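Local coordinates for putative alpha KG dependent 2,4-D dioxygenase (Burkholderia xenovorans, PDB 5J92), which binds iron(II) and probably acts as a 2-oxoglutarate-dependent dioxygenase of the TfdA family, at residues 22-27 with 51-56. Sequence-based numbering, arbitrary orientation.
Sequences ARIHGL and LIFPRQ
Ile-24, Leu-51 and Phe-53 form the apolar centre of this contact within a beta-alpha-beta unit, in which strands 21-25 and 50-53 run parallel and helix 35-47 crosses over between them. Ile-24 and Phe-53 lie side by side and point the same way, CB of Ile-24 sitting 3.8 Å from ring atom CE2 of Phe-53. With its CG1 anti to the carbonyl carbon (chi1 -68°), Ile-24 also carries CD1 to 3.7 Å from CD2 of Leu-51. Leu-27, in the loop after the strand, brings CD1 against CE2 of the same ring, and both leucines pack on Ile-41 of the crossover helix. On the other face of the sheet, the extended aliphatic chain of Arg-23 crosses obliquely over Ile-52, CG against CB, and its CD reaches CG of Pro-54.

The example illustrates the parallel ladder, in which one residue bonds to both neighbours of its bridge partner: Ile-52, paired with Arg-23, gives its N-H to Ala-22 O and takes the N-H of Ile-24 on its own O, both bonds 2.9 Å long and in the carbonyl planes. Beyond Pro-54 the contact turns polar. A water bridges ND1 of His-25 and NH1 of Arg-55, while NE2 of that histidine is hydrogen-bonded to OE1 of Glu-14. At the far end Gln-56, bent at chi2 (-59°), grips the loop that follows strand 21-25 at two points: its OE1 takes the N-H of Leu-29, and its NE2 donates to Leu-27 O at 2.9 Å, approaching 40° above the carbonyl plane.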
loop_
_atom_site.group_PDB
_atom_site.type_symbol
_atom_site.label_atom_id
_atom_site.label_comp_id
_atom_site.label_asym_id
_atom_site.label_seq_id
_atom_site.Cartn_x
_atom_site.Cartn_y
_atom_site.Cartn_z
ATOM N N ALA A 22 19.664 -15.699 4.505
ATOM C CA ALA A 22 20.469 -16.687 5.206
ATOM C C ALA A 22 21.654 -16.000 5.865
ATOM O O ALA A 22 22.211 -15.036 5.326
ATOM C CB ALA A 22 20.983 -17.779 4.263
ATOM N N ARG A 23 22.063 -16.547 7.005
ATOM C CA ARG A 23 23.306 -16.161 7.650
ATOM C C ARG A 23 24.459 -16.996 7.115
ATOM O O ARG A 23 24.303 -18.176 6.767
ATOM C CB ARG A 23 23.207 -16.335 9.172
ATOM C CG ARG A 23 22.364 -15.244 9.846
ATOM C CD ARG A 23 22.325 -15.369 11.374
ATOM N NE ARG A 23 21.700 -14.189 11.975
ATOM C CZ ARG A 23 20.390 -13.973 12.028
ATOM N NH1 ARG A 23 19.544 -14.880 11.541
ATOM N NH2 ARG A 23 19.921 -12.862 12.585
ATOM N N ILE A 24 25.626 -16.368 7.035
ATOM C CA ILE A 24 26.844 -17.040 6.625
ATOM C C ILE A 24 27.821 -16.868 7.770
ATOM O O ILE A 24 28.258 -15.749 8.062
ATOM C CB ILE A 24 27.404 -16.471 5.319
ATOM C CG1 ILE A 24 26.448 -16.824 4.180
ATOM C CG2 ILE A 24 28.768 -17.062 5.054
ATOM C CD1 ILE A 24 26.788 -16.174 2.893
ATOM N N HIS A 25 28.104 -17.960 8.456
ATOM C CA HIS A 25 28.945 -17.950 9.635
ATOM C C HIS A 25 30.374 -18.245 9.238
ATOM O O HIS A 25 30.652 -18.707 8.134
ATOM C CB HIS A 25 28.476 -19.002 10.645
ATOM C CG HIS A 25 27.055 -18.842 11.066
ATOM N ND1 HIS A 25 26.647 -17.866 11.952
ATOM C CD2 HIS A 25 25.948 -19.554 10.751
ATOM C CE1 HIS A 25 25.342 -17.967 12.142
ATOM N NE2 HIS A 25 24.895 -18.984 11.424
ATOM N N GLY A 26 31.290 -17.979 10.166
ATOM C CA GLY A 26 32.649 -18.458 10.039
ATOM C C GLY A 26 33.547 -17.644 9.139
ATOM O O GLY A 26 34.641 -18.113 8.806
ATOM N N LEU A 27 33.125 -16.448 8.743
ATOM C CA LEU A 27 33.919 -15.549 7.917
ATOM C C LEU A 27 34.440 -14.389 8.755
ATOM O O LEU A 27 33.724 -13.861 9.618
ATOM C CB LEU A 27 33.086 -15.007 6.754
ATOM C CG LEU A 27 32.652 -16.046 5.719
ATOM C CD1 LEU A 27 32.075 -15.334 4.496
ATOM C CD2 LEU A 27 33.791 -16.965 5.323
ATOM N N LEU A 51 21.913 -11.887 2.422
ATOM C CA LEU A 51 22.936 -12.604 3.168
ATOM C C LEU A 51 23.363 -11.769 4.371
ATOM O O LEU A 51 23.638 -10.561 4.243
ATOM C CB LEU A 51 24.148 -12.928 2.275
ATOM C CG LEU A 51 23.913 -13.873 1.091
ATOM C CD1 LEU A 51 25.179 -14.019 0.251
ATOM C CD2 LEU A 51 23.474 -15.241 1.587
ATOM N N ILE A 52 23.427 -12.419 5.524
ATOM C CA ILE A 52 23.715 -11.787 6.809
ATOM C C ILE A 52 25.021 -12.370 7.322
ATOM O O ILE A 52 25.118 -13.587 7.538
ATOM C CB ILE A 52 22.592 -12.046 7.826
ATOM C CG1 ILE A 52 21.259 -11.554 7.279
ATOM C CG2 ILE A 52 22.944 -11.441 9.169
ATOM C CD1 ILE A 52 20.115 -12.477 7.641
ATOM N N PHE A 53 26.012 -11.515 7.537
ATOM C CA PHE A 53 27.276 -11.949 8.127
ATOM C C PHE A 53 27.336 -11.418 9.557
ATOM O O PHE A 53 27.555 -10.213 9.766
ATOM C CB PHE A 53 28.464 -11.444 7.300
ATOM C CG PHE A 53 28.386 -11.812 5.837
ATOM C CD1 PHE A 53 27.697 -11.003 4.937
ATOM C CD2 PHE A 53 29.005 -12.956 5.357
ATOM C CE1 PHE A 53 27.618 -11.332 3.593
ATOM C CE2 PHE A 53 28.940 -13.292 4.012
ATOM C CZ PHE A 53 28.251 -12.480 3.129
ATOM N N PRO A 54 27.103 -12.253 10.566
ATOM C CA PRO A 54 27.042 -11.744 11.942
ATOM C C PRO A 54 28.397 -11.273 12.448
ATOM O O PRO A 54 29.450 -11.757 12.028
ATOM C CB PRO A 54 26.555 -12.958 12.754
ATOM C CG PRO A 54 25.918 -13.888 11.744
ATOM C CD PRO A 54 26.727 -13.676 10.474
ATOM N N ARG A 55 28.352 -10.311 13.370
ATOM C CA ARG A 55 29.491 -9.957 14.225
ATOM C C ARG A 55 30.743 -9.614 13.408
ATOM O O ARG A 55 31.827 -10.171 13.603
ATOM C CB ARG A 55 29.760 -11.084 15.235
ATOM C CG ARG A 55 28.583 -11.318 16.186
ATOM C CD ARG A 55 28.677 -12.618 17.003
ATOM N NE ARG A 55 28.232 -13.798 16.251
ATOM C CZ ARG A 55 26.966 -14.221 16.161
ATOM N NH1 ARG A 55 26.668 -15.307 15.445
ATOM N NH2 ARG A 55 25.993 -13.562 16.782
ATOM N N GLN A 56 30.585 -8.660 12.491
ATOM C CA GLN A 56 31.680 -8.196 11.643
ATOM C C GLN A 56 32.136 -6.839 12.177
ATOM O O GLN A 56 31.588 -5.795 11.816
ATOM C CB GLN A 56 31.245 -8.109 10.185
ATOM C CG GLN A 56 30.914 -9.447 9.546
ATOM C CD GLN A 56 32.074 -10.411 9.583
ATOM O OE1 GLN A 56 33.225 -10.030 9.360
ATOM N NE2 GLN A 56 31.780 -11.671 9.882
HETATM O O HOH W 1 28.400 -16.185 13.193
#